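Local atomic coordinates of CRISPR-associated endoribonuclease Cse3 (Thermus thermophilus, PDB entry 2Y8Y), a protein that cleaves CRISPR transcripts into crRNAs as an endoribonuclease and holds on to the crRNA after it has been processed. Residues 99-104 with 209-214; 105-110 with 124-129; 150-155 with 176-181. All coordinates share one frame; numbering follows the deposited sequence.

Contact 1 of 3, residues 99-104 with 209-214; sequences LRFRLR and GLLSVA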
loop_
_atom_site.group_PDB
_atom_site.type_symbol
_atom_site.label_atom_id
_atom_site.label_comp_id
_atom_site.label_asym_id
_atom_site.label_seq_id
_atom_site.Cartn_x
_atom_site.Cartn_y
_atom_site.Cartn_z
ATOM N N LEU A 99 1.791 -10.821 -13.411
ATOM C CA LEU A 99 0.740 -10.355 -12.514
ATOM C C LEU A 99 0.359 -8.925 -12.835
ATOM O O LEU A 99 1.209 -8.121 -13.197
ATOM C CB LEU A 99 1.225 -10.409 -11.065
ATOM C CG LEU A 99 1.647 -11.787 -10.562
ATOM C CD1 LEU A 99 2.401 -11.644 -9.262
ATOM C CD2 LEU A 99 0.415 -12.689 -10.416
ATOM N N ARG A 100 -0.920 -8.597 -12.684
ATOM C CA ARG A 100 -1.319 -7.194 -12.644
ATOM C C ARG A 100 -0.994 -6.638 -11.273
ATOM O O ARG A 100 -0.953 -7.372 -10.277
ATOM C CB ARG A 100 -2.821 -7.056 -12.902
ATOM C CG ARG A 100 -3.276 -7.599 -14.242
ATOM C CD ARG A 100 -4.806 -7.547 -14.380
ATOM N NE ARG A 100 -5.472 -8.544 -13.543
ATOM C CZ ARG A 100 -6.064 -8.285 -12.380
ATOM N NH1 ARG A 100 -6.092 -7.051 -11.898
ATOM N NH2 ARG A 100 -6.640 -9.268 -11.697
ATOM N N PHE A 101 -0.754 -5.336 -11.204
ATOM C CA PHE A 101 -0.496 -4.715 -9.910
ATOM C C PHE A 101 -1.129 -3.338 -9.787
ATOM O O PHE A 101 -1.430 -2.672 -10.787
ATOM C CB PHE A 101 1.006 -4.608 -9.630
ATOM C CG PHE A 101 1.682 -3.502 -10.395
ATOM C CD1 PHE A 101 2.161 -3.721 -11.677
ATOM C CD2 PHE A 101 1.816 -2.235 -9.836
ATOM C CE1 PHE A 101 2.765 -2.695 -12.405
ATOM C CE2 PHE A 101 2.418 -1.198 -10.555
ATOM C CZ PHE A 101 2.898 -1.424 -11.835
ATOM N N ARG A 102 -1.321 -2.936 -8.539
ATOM C CA ARG A 102 -1.748 -1.590 -8.196
ATOM C C ARG A 102 -0.915 -1.154 -7.002
ATOM O O ARG A 102 -0.679 -1.941 -6.074
ATOM C CB ARG A 102 -3.240 -1.588 -7.850
ATOM C CG ARG A 102 -3.790 -0.223 -7.443
ATOM C CD ARG A 102 -5.300 -0.242 -7.275
ATOM N NE ARG A 102 -5.956 -0.367 -8.574
ATOM C CZ ARG A 102 -6.720 0.573 -9.129
ATOM N NH1 ARG A 102 -6.949 1.716 -8.498
ATOM N NH2 ARG A 102 -7.276 0.360 -10.314
ATOM N N LEU A 103 -0.440 0.093 -7.039
ATOM C CA LEU A 103 0.370 0.623 -5.951
ATOM C C LEU A 103 0.177 2.115 -5.857
ATOM O O LEU A 103 0.499 2.845 -6.802
ATOM C CB LEU A 103 1.862 0.343 -6.165
ATOM C CG LEU A 103 2.829 1.087 -5.228
ATOM C CD1 LEU A 103 2.594 0.663 -3.759
ATOM C CD2 LEU A 103 4.296 0.857 -5.655
ATOM N N ARG A 104 -0.325 2.570 -4.713
ATOM C CA ARG A 104 -0.393 3.994 -4.433
ATOM C C ARG A 104 0.821 4.333 -3.583
ATOM O O ARG A 104 0.960 3.818 -2.475
ATOM C CB ARG A 104 -1.671 4.328 -3.664
ATOM C CG ARG A 104 -2.041 5.803 -3.777
ATOM C CD ARG A 104 -3.245 6.164 -2.910
ATOM N NE ARG A 104 -3.762 7.476 -3.277
ATOM C CZ ARG A 104 -4.713 8.116 -2.612
ATOM N NH1 ARG A 104 -5.243 7.574 -1.522
ATOM N NH2 ARG A 104 -5.121 9.307 -3.037
ATOM N N GLY A 209 2.070 2.740 -0.187
ATOM C CA GLY A 209 3.047 1.674 -0.145
ATOM C C GLY A 209 2.507 0.264 -0.272
ATOM O O GLY A 209 3.294 -0.675 -0.361
ATOM N N LEU A 210 1.184 0.092 -0.305
ATOM C CA LEU A 210 0.646 -1.263 -0.458
ATOM C C LEU A 210 0.738 -1.720 -1.912
ATOM O O LEU A 210 -0.008 -1.234 -2.780
ATOM C CB LEU A 210 -0.803 -1.341 0.033
ATOM C CG LEU A 210 -1.507 -2.701 -0.148
ATOM C CD1 LEU A 210 -0.723 -3.832 0.497
ATOM C CD2 LEU A 210 -2.928 -2.613 0.426
ATOM N N LEU A 211 1.660 -2.633 -2.191
ATOM C CA LEU A 211 1.734 -3.208 -3.530
ATOM C C LEU A 211 0.783 -4.386 -3.559
ATOM O O LEU A 211 0.972 -5.370 -2.830
ATOM C CB LEU A 211 3.157 -3.654 -3.872
ATOM C CG LEU A 211 3.342 -4.395 -5.195
ATOM C CD1 LEU A 211 2.963 -3.531 -6.388
ATOM C CD2 LEU A 211 4.782 -4.822 -5.343
ATOM N N SER A 212 -0.260 -4.253 -4.365
ATOM C CA SER A 212 -1.233 -5.317 -4.570
ATOM C C SER A 212 -0.969 -5.999 -5.899
ATOM O O SER A 212 -0.798 -5.323 -6.918
ATOM C CB SER A 212 -2.655 -4.742 -4.592
ATOM O OG SER A 212 -2.974 -4.066 -3.389
ATOM N N VAL A 213 -0.954 -7.332 -5.915
ATOM C CA VAL A 213 -0.770 -8.064 -7.165
ATOM C C VAL A 213 -1.844 -9.118 -7.305
ATOM O O VAL A 213 -2.364 -9.626 -6.307
ATOM C CB VAL A 213 0.611 -8.751 -7.272
ATOM C CG1 VAL A 213 1.719 -7.715 -7.320
ATOM C CG2 VAL A 213 0.845 -9.747 -6.124
ATOM N N ALA A 214 -2.168 -9.436 -8.554
ATOM C CA ALA A 214 -3.139 -10.486 -8.853
ATOM C C ALA A 214 -2.967 -10.932 -10.297
ATOM O O ALA A 214 -2.530 -10.166 -11.131
ATOM C CB ALA A 214 -4.546 -9.975 -8.608
HETATM O O HOH W 1 -1.376 0.972 -2.654
#
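Ala-214 O accepts the backbone N-H of Arg-100 at 2.7 Å from Arg-100 N, a short bond but bent, at 135° at the hydrogen. The same carbonyl oxygen lies over one face of the Arg-100 guanidinium, toward its rim, while NH2 passes 3.8 Å from Ala-214 CB. Further along, Arg-102 and Ser-212 exchange a straighter pair of bonds, with Ser-212 N 2.9 Å from Arg-102 O at 169°. These pairings make an antiparallel ladder that attaches the short C-terminal strand 211-214 to strand 98-110 in the ferredoxin-like fold. One face of the ladder is apolar: Phe-101 CG stands between the backbone N and the carbonyl carbon (chi1 76°), Phe-101 CD2 sits 3.9 Å from Leu-211 CD1, and Val-213 CB faces Leu-99 CD1. On the other face lie Arg-102, whose guanidinium goes to Glu-181, and Ser-212, whose OG is hydrogen-bonded to Arg-51 NH1. Toward Gly-209 the two backbones part enough for a water, which accepts from Arg-104 N at 2.8 Å and donates to Leu-210 O. Gly-209 returns its N-H to Arg-104 O at 2.8 Å, and Leu-103 CD1 rests 3.5 Å from Gly-209 C.

Contact 2 of 3, residues 105-110 with 124-129; sequences ANPAKR and AEKVAW. With nucleotides of chain B.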
loop_
_atom_site.group_PDB
_atom_site.type_symbol
_atom_site.label_atom_id
_atom_site.label_comp_id
_atom_site.label_asym_id
_atom_site.label_seq_id
_atom_site.Cartn_x
_atom_site.Cartn_y
_atom_site.Cartn_z
ATOM N N ALA A 105 1.704 5.184 -4.105
ATOM C CA ALA A 105 3.025 5.382 -3.510
ATOM C C ALA A 105 3.400 6.842 -3.417
ATOM O O ALA A 105 2.720 7.702 -3.959
ATOM C CB ALA A 105 4.073 4.673 -4.331
ATOM N N ASN A 106 4.503 7.087 -2.712
ATOM C CA ASN A 106 5.112 8.413 -2.598
ATOM C C ASN A 106 6.521 8.341 -3.169
ATOM O O ASN A 106 7.483 8.195 -2.418
ATOM C CB ASN A 106 5.129 8.827 -1.118
ATOM C CG ASN A 106 5.836 10.147 -0.857
ATOM O OD1 ASN A 106 6.684 10.227 0.035
ATOM N ND2 ASN A 106 5.472 11.195 -1.599
ATOM N N PRO A 107 6.651 8.406 -4.506
ATOM C CA PRO A 107 7.992 8.314 -5.095
ATOM C C PRO A 107 8.865 9.439 -4.562
ATOM O O PRO A 107 8.459 10.604 -4.580
ATOM C CB PRO A 107 7.734 8.466 -6.604
ATOM C CG PRO A 107 6.272 8.033 -6.789
ATOM C CD PRO A 107 5.599 8.537 -5.534
ATOM N N ALA A 108 10.058 9.095 -4.084
ATOM C CA ALA A 108 10.879 10.036 -3.336
ATOM C C ALA A 108 12.349 9.702 -3.464
ATOM O O ALA A 108 12.719 8.626 -3.935
ATOM C CB ALA A 108 10.467 10.033 -1.848
ATOM N N LYS A 109 13.178 10.656 -3.072
ATOM C CA LYS A 109 14.620 10.459 -2.935
ATOM C C LYS A 109 15.076 11.232 -1.716
ATOM O O LYS A 109 14.413 12.179 -1.281
ATOM C CB LYS A 109 15.359 10.979 -4.170
ATOM C CG LYS A 109 15.283 12.494 -4.312
ATOM C CD LYS A 109 15.788 12.997 -5.654
ATOM C CE LYS A 109 17.277 12.847 -5.801
ATOM N NZ LYS A 109 17.738 13.578 -7.021
ATOM N N ARG A 110 16.207 10.835 -1.149
ATOM C CA ARG A 110 16.827 11.655 -0.112
ATOM C C ARG A 110 17.920 12.484 -0.773
ATOM O O ARG A 110 18.836 11.942 -1.387
ATOM C CB ARG A 110 17.401 10.800 1.027
ATOM C CG ARG A 110 17.828 11.657 2.230
ATOM C CD ARG A 110 18.275 10.820 3.441
ATOM N NE ARG A 110 17.248 9.901 3.902
ATOM C CZ ARG A 110 16.199 10.256 4.634
ATOM N NH1 ARG A 110 16.031 11.524 4.997
ATOM N NH2 ARG A 110 15.302 9.347 4.990
ATOM N N ALA A 124 8.274 11.068 -15.539
ATOM C CA ALA A 124 9.401 10.203 -15.901
ATOM C C ALA A 124 10.143 9.727 -14.648
ATOM O O ALA A 124 10.500 8.547 -14.530
ATOM C CB ALA A 124 10.360 10.917 -16.849
ATOM N N GLU A 125 10.378 10.633 -13.710
ATOM C CA GLU A 125 11.096 10.274 -12.487
ATOM C C GLU A 125 10.267 9.297 -11.661
ATOM O O GLU A 125 10.807 8.360 -11.052
ATOM C CB GLU A 125 11.414 11.521 -11.661
ATOM C CG GLU A 125 12.515 12.374 -12.273
ATOM C CD GLU A 125 12.585 13.768 -11.699
ATOM O OE1 GLU A 125 11.629 14.223 -11.039
ATOM O OE2 GLU A 125 13.613 14.440 -11.939
ATOM N N LYS A 126 8.951 9.504 -11.637
ATOM C CA LYS A 126 8.055 8.644 -10.870
ATOM C C LYS A 126 8.024 7.218 -11.416
ATOM O O LYS A 126 8.111 6.259 -10.641
ATOM C CB LYS A 126 6.654 9.252 -10.828
ATOM C CG LYS A 126 6.608 10.524 -9.995
ATOM C CD LYS A 126 5.416 11.406 -10.286
ATOM C CE LYS A 126 5.431 12.610 -9.363
ATOM N NZ LYS A 126 4.442 13.625 -9.780
ATOM N N VAL A 127 7.941 7.085 -12.740
ATOM C CA VAL A 127 7.998 5.773 -13.390
ATOM C C VAL A 127 9.360 5.100 -13.194
ATOM O O VAL A 127 9.429 3.905 -12.900
ATOM C CB VAL A 127 7.638 5.863 -14.879
ATOM C CG1 VAL A 127 7.912 4.534 -15.573
ATOM C CG2 VAL A 127 6.166 6.235 -15.025
ATOM N N ALA A 128 10.443 5.860 -13.321
ATOM C CA ALA A 128 11.775 5.296 -13.107
ATOM C C ALA A 128 11.927 4.792 -11.675
ATOM O O ALA A 128 12.541 3.746 -11.429
ATOM C CB ALA A 128 12.861 6.326 -13.446
ATOM N N TRP A 129 11.381 5.549 -10.731
ATOM C CA TRP A 129 11.402 5.151 -9.337
ATOM C C TRP A 129 10.675 3.812 -9.177
ATOM O O TRP A 129 11.196 2.879 -8.556
ATOM C CB TRP A 129 10.742 6.232 -8.477
ATOM C CG TRP A 129 10.649 5.904 -6.999
ATOM C CD1 TRP A 129 11.598 6.168 -6.058
ATOM C CD2 TRP A 129 9.557 5.289 -6.302
ATOM N NE1 TRP A 129 11.173 5.757 -4.820
ATOM C CE2 TRP A 129 9.915 5.216 -4.941
ATOM C CE3 TRP A 129 8.311 4.778 -6.700
ATOM C CZ2 TRP A 129 9.085 4.656 -3.967
ATOM C CZ3 TRP A 129 7.471 4.224 -5.721
ATOM C CH2 TRP A 129 7.869 4.169 -4.375
ATOM P P G B 12 21.086 13.541 -5.250
ATOM O OP1 G B 12 20.273 13.278 -6.467
ATOM O OP2 G B 12 20.559 14.465 -4.228
ATOM O "O5'" G B 12 21.500 12.166 -4.579
ATOM C "C5'" G B 12 20.535 11.360 -3.934
ATOM C "C4'" G B 12 21.109 10.023 -3.582
ATOM O "O4'" G B 12 22.133 10.184 -2.573
ATOM C "C3'" G B 12 20.155 9.029 -2.960
ATOM O "O3'" G B 12 19.323 8.415 -3.915
ATOM C "C2'" G B 12 21.116 8.066 -2.284
ATOM O "O2'" G B 12 21.740 7.233 -3.248
ATOM C "C1'" G B 12 22.162 9.037 -1.752
ATOM N N9 G B 12 21.890 9.448 -0.371
ATOM C C8 G B 12 21.367 10.637 0.078
ATOM N N7 G B 12 21.278 10.684 1.379
ATOM C C5 G B 12 21.803 9.462 1.793
ATOM C C6 G B 12 21.991 8.937 3.089
ATOM O O6 G B 12 21.718 9.474 4.172
ATOM N N1 G B 12 22.543 7.653 3.033
ATOM C C2 G B 12 22.898 6.967 1.899
ATOM N N2 G B 12 23.433 5.740 2.049
ATOM N N3 G B 12 22.731 7.453 0.684
ATOM C C4 G B 12 22.185 8.688 0.723
ATOM P P U B 13 17.943 7.743 -3.481
ATOM O OP1 U B 13 17.209 7.440 -4.731
ATOM O OP2 U B 13 17.304 8.601 -2.472
ATOM O "O5'" U B 13 18.396 6.397 -2.766
ATOM C "C5'" U B 13 18.932 5.317 -3.497
ATOM C "C4'" U B 13 19.303 4.197 -2.570
ATOM O "O4'" U B 13 20.350 4.635 -1.665
ATOM C "C3'" U B 13 18.215 3.735 -1.624
ATOM O "O3'" U B 13 17.240 2.932 -2.246
ATOM C "C2'" U B 13 19.024 3.025 -0.546
ATOM O "O2'" U B 13 19.548 1.797 -1.038
ATOM C "C1'" U B 13 20.177 4.011 -0.400
ATOM N N1 U B 13 19.856 5.044 0.602
ATOM C C2 U B 13 20.096 4.723 1.921
ATOM O O2 U B 13 20.572 3.654 2.259
ATOM N N3 U B 13 19.771 5.676 2.848
ATOM C C4 U B 13 19.211 6.912 2.570
ATOM O O4 U B 13 18.966 7.662 3.510
ATOM C C5 U B 13 18.960 7.171 1.182
ATOM C C6 U B 13 19.272 6.252 0.257
ATOM P P G B 14 15.712 3.005 -1.768
ATOM O OP1 G B 14 14.939 2.215 -2.746
ATOM O OP2 G B 14 15.356 4.431 -1.569
ATOM O "O5'" G B 14 15.743 2.280 -0.363
ATOM C "C5'" G B 14 16.118 0.914 -0.270
ATOM C "C4'" G B 14 16.340 0.502 1.156
ATOM O "O4'" G B 14 17.438 1.257 1.737
ATOM C "C3'" G B 14 15.199 0.770 2.108
ATOM O "O3'" G B 14 14.139 -0.149 1.969
ATOM C "C2'" G B 14 15.904 0.697 3.450
ATOM O "O2'" G B 14 16.225 -0.651 3.778
ATOM C "C1'" G B 14 17.197 1.445 3.117
ATOM N N9 G B 14 17.032 2.882 3.372
ATOM C C8 G B 14 16.743 3.898 2.484
ATOM N N7 G B 14 16.585 5.043 3.090
ATOM C C5 G B 14 16.736 4.759 4.442
ATOM C C6 G B 14 16.659 5.601 5.584
ATOM O O6 G B 14 16.429 6.814 5.634
ATOM N N1 G B 14 16.865 4.890 6.762
ATOM C C2 G B 14 17.120 3.534 6.833
ATOM N N2 G B 14 17.300 3.020 8.058
ATOM N N3 G B 14 17.203 2.741 5.776
ATOM C C4 G B 14 16.998 3.420 4.627
#
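Trp-129 reaches from helix 123-136 onto the turn at Pro-107, its CG anti to the backbone N (chi1 178°). CB comes only loosely near Pro-107 CB; beyond it the indole lies flat against the turn. CD2 and CE2 run beneath Pro-107 CA, which stands 3.7 Å from the centroid of the Trp-129 six-membered ring and 15° off its normal, a CH-pi contact over the face. Pro-107 CB meets CE3 of Trp-129 at 3.7 Å, while Ala-108 N lies above the same face, offset toward the rim, and CD1 and NE1 both come near Ala-108 O. CZ2 passes by Pro-107 CA, and at the far end CZ3 of Trp-129 is 3.7 Å from Ala-105 CB, with CH2 close behind. Lys-126, one helical turn earlier, adds its CG at 4.1 Å from Pro-107 CG and sends its amine on to Asp-155.

Past this buried packing, the strand runs into the hairpin formed with strand 117-119 and meets the RNA. Lys-109 NZ donates to OP1 of G12 of chain B at 2.6 Å, and Arg-110 N donates to OP2 of U13 of chain B at 2.8 Å. The Arg-110 side chain turns to the bases: NE reaches O4 of U13 of chain B at 2.8 Å, bent to 133°, and NH2 reaches O6 of G14 of chain B at 2.8 Å, similarly bent. Since O4 and O6 are base acceptors on the major-groove edge, the chemistry is consistent with sequence reading by Arg-110, while the two phosphate bonds involve no base atom.

Contact 3 of 3, residues 150-155 with 176-181; sequences VQILQD and QAVLFE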
loop_
_atom_site.group_PDB
_atom_site.type_symbol
_atom_site.label_atom_id
_atom_site.label_comp_id
_atom_site.label_asym_id
_atom_site.label_seq_id
_atom_site.Cartn_x
_atom_site.Cartn_y
_atom_site.Cartn_z
ATOM N N VAL A 150 2.824 0.373 -17.511
ATOM C CA VAL A 150 2.371 1.040 -16.307
ATOM C C VAL A 150 1.644 2.324 -16.669
ATOM O O VAL A 150 2.007 3.000 -17.627
ATOM C CB VAL A 150 3.516 1.352 -15.333
ATOM C CG1 VAL A 150 4.498 2.356 -15.942
ATOM C CG2 VAL A 150 2.948 1.859 -14.004
ATOM N N GLN A 151 0.602 2.620 -15.905
ATOM C CA GLN A 151 -0.138 3.868 -16.034
ATOM C C GLN A 151 -0.104 4.579 -14.699
ATOM O O GLN A 151 -0.128 3.925 -13.637
ATOM C CB GLN A 151 -1.626 3.623 -16.322
ATOM C CG GLN A 151 -1.991 2.587 -17.364
ATOM C CD GLN A 151 -3.450 2.158 -17.228
ATOM O OE1 GLN A 151 -3.760 1.186 -16.537
ATOM N NE2 GLN A 151 -4.353 2.902 -17.865
ATOM N N ILE A 152 -0.099 5.909 -14.735
ATOM C CA ILE A 152 -0.398 6.694 -13.545
ATOM C C ILE A 152 -1.868 7.099 -13.620
ATOM O O ILE A 152 -2.257 7.872 -14.479
ATOM C CB ILE A 152 0.527 7.914 -13.403
ATOM C CG1 ILE A 152 1.968 7.448 -13.180
ATOM C CG2 ILE A 152 0.090 8.753 -12.216
ATOM C CD1 ILE A 152 2.994 8.565 -13.213
ATOM N N LEU A 153 -2.669 6.528 -12.727
ATOM C CA LEU A 153 -4.117 6.755 -12.733
ATOM C C LEU A 153 -4.515 8.028 -12.010
ATOM O O LEU A 153 -5.567 8.600 -12.283
ATOM C CB LEU A 153 -4.830 5.591 -12.054
ATOM C CG LEU A 153 -4.644 4.191 -12.638
ATOM C CD1 LEU A 153 -5.498 3.204 -11.858
ATOM C CD2 LEU A 153 -4.998 4.176 -14.106
ATOM N N GLN A 154 -3.692 8.432 -11.057
ATOM C CA GLN A 154 -3.991 9.583 -10.215
ATOM C C GLN A 154 -2.678 10.077 -9.663
ATOM O O GLN A 154 -1.790 9.291 -9.335
ATOM C CB GLN A 154 -4.916 9.182 -9.053
ATOM C CG GLN A 154 -5.396 10.392 -8.243
ATOM C CD GLN A 154 -6.090 10.009 -6.965
ATOM O OE1 GLN A 154 -5.592 9.188 -6.206
ATOM N NE2 GLN A 154 -7.256 10.597 -6.723
ATOM N N ASP A 155 -2.543 11.389 -9.584
ATOM C CA ASP A 155 -1.374 12.003 -8.988
ATOM C C ASP A 155 -1.912 13.184 -8.206
ATOM O O ASP A 155 -2.378 14.180 -8.789
ATOM C CB ASP A 155 -0.401 12.435 -10.080
ATOM C CG ASP A 155 0.960 12.819 -9.548
ATOM O OD1 ASP A 155 1.037 13.315 -8.413
ATOM O OD2 ASP A 155 1.955 12.635 -10.288
ATOM N N GLN A 176 2.717 13.701 -1.541
ATOM C CA GLN A 176 2.359 13.344 -2.908
ATOM C C GLN A 176 2.011 11.864 -3.022
ATOM O O GLN A 176 2.769 10.990 -2.589
ATOM C CB GLN A 176 3.477 13.738 -3.884
ATOM C CG GLN A 176 3.055 13.513 -5.312
ATOM C CD GLN A 176 3.937 14.182 -6.321
ATOM O OE1 GLN A 176 5.011 14.696 -6.002
ATOM N NE2 GLN A 176 3.474 14.198 -7.554
ATOM N N ALA A 177 0.852 11.588 -3.612
ATOM C CA ALA A 177 0.356 10.227 -3.730
ATOM C C ALA A 177 0.132 9.914 -5.199
ATOM O O ALA A 177 -0.708 10.534 -5.859
ATOM C CB ALA A 177 -0.940 10.078 -2.945
ATOM N N VAL A 178 0.892 8.948 -5.702
ATOM C CA VAL A 178 0.868 8.581 -7.103
ATOM C C VAL A 178 0.313 7.168 -7.198
ATOM O O VAL A 178 0.878 6.231 -6.606
ATOM C CB VAL A 178 2.292 8.626 -7.686
ATOM C CG1 VAL A 178 2.282 8.248 -9.157
ATOM C CG2 VAL A 178 2.884 10.001 -7.511
ATOM N N LEU A 179 -0.802 7.015 -7.908
ATOM C CA LEU A 179 -1.449 5.723 -8.075
ATOM C C LEU A 179 -1.016 5.070 -9.382
ATOM O O LEU A 179 -1.387 5.528 -10.472
ATOM C CB LEU A 179 -2.974 5.887 -8.042
ATOM C CG LEU A 179 -3.780 4.595 -8.169
ATOM C CD1 LEU A 179 -3.479 3.639 -7.012
ATOM C CD2 LEU A 179 -5.251 4.942 -8.199
ATOM N N PHE A 180 -0.223 4.002 -9.261
ATOM C CA PHE A 180 0.281 3.244 -10.401
ATOM C C PHE A 180 -0.558 1.990 -10.602
ATOM O O PHE A 180 -0.960 1.334 -9.629
ATOM C CB PHE A 180 1.706 2.737 -10.139
ATOM C CG PHE A 180 2.754 3.805 -9.952
ATOM C CD1 PHE A 180 3.313 4.468 -11.047
ATOM C CD2 PHE A 180 3.260 4.065 -8.686
ATOM C CE1 PHE A 180 4.340 5.398 -10.872
ATOM C CE2 PHE A 180 4.270 4.992 -8.499
ATOM C CZ PHE A 180 4.805 5.670 -9.601
ATOM N N GLU A 181 -0.796 1.631 -11.861
ATOM C CA GLU A 181 -1.397 0.338 -12.197
ATOM C C GLU A 181 -0.694 -0.203 -13.424
ATOM O O GLU A 181 -0.388 0.550 -14.346
ATOM C CB GLU A 181 -2.880 0.510 -12.505
ATOM C CG GLU A 181 -3.606 -0.789 -12.710
ATOM C CD GLU A 181 -5.100 -0.597 -12.801
ATOM O OE1 GLU A 181 -5.559 -0.022 -13.807
ATOM O OE2 GLU A 181 -5.807 -1.016 -11.861
HETATM O O HOH W 2 -2.975 8.733 -5.667
#
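Gln-151 and Glu-181 lie side by side and point the same way, their amide and carboxylate planes 28° apart, on neighbouring antiparallel strands of the larger sheet of this ferredoxin-like protein. Gln-151 OE1 and Glu-181 OE1 are 3.5 Å apart; as both are acceptors, this is proximity without a bond, and the other carboxylate oxygen of Glu-181 turns to Arg-102. The pairing beneath them is regular, Gln-151 N standing 2.8 Å from Glu-181 O.

A beta bulge follows. Leu-179 O accepts from Leu-153 N, whereas Leu-179 N donates to Gln-154 O at 2.9 Å and 172°, which sets two residues of 150-155 against one of 176-181. Leu-153, with a psi of -27°, carries the kink. Its side chain crosses Glu-181 obliquely, CD1 lying 3.8 Å from Glu-181 CB, and its CB packs 3.9 Å from Leu-179 CD2.

On the opposite face Ile-152 and Phe-180 run alongside each other, with Ile-152 CG1 3.9 Å from Phe-180 CE1. Val-150, its CG2 anti to the backbone N, approaches Phe-180 CD1 obliquely, while Val-178 CG1 rises over one face of the Phe-180 ring, toward the rim, and also touches Ile-152 CG2 at 3.8 Å. This apolar face is covered by helix 123-136, through Leu-130 on both Val-150 and Phe-180. Asp-155 keeps the same sense as Val-178, side by side with it, its carboxylate near Val-178 CG2 and held by Lys-126 of that helix. Back on the Gln-154 face, a water donates to Gln-154 OE1 at 2.7 Å and, weakly, to Ala-177 O.

In the fold
Contacts 1 and 2 follow each other along strand 98-110, their centres about 16 Å apart, and contact 3 lies about 11 Å from each, centre to centre. Strand 173-186 of contact 3 pairs with strand 98-110 along 99-105: Phe-180 N is 2.8 Å from Leu-103 O, and Val-178 N is equally close to Ala-105 O, both probable hydrogen bonds. Two salt bridges tie the contacts through side chains, Arg-102 to Glu-181 between contacts 1 and 3 and Lys-126 to Asp-155 between contacts 2 and 3. Contact 2 alone binds RNA directly; contact 1 and contact 3 each come, at their nearest atom, about 8 Å from the bound nucleic acid. All three lie away from Tyr-27, inferred to stabilise the transition state.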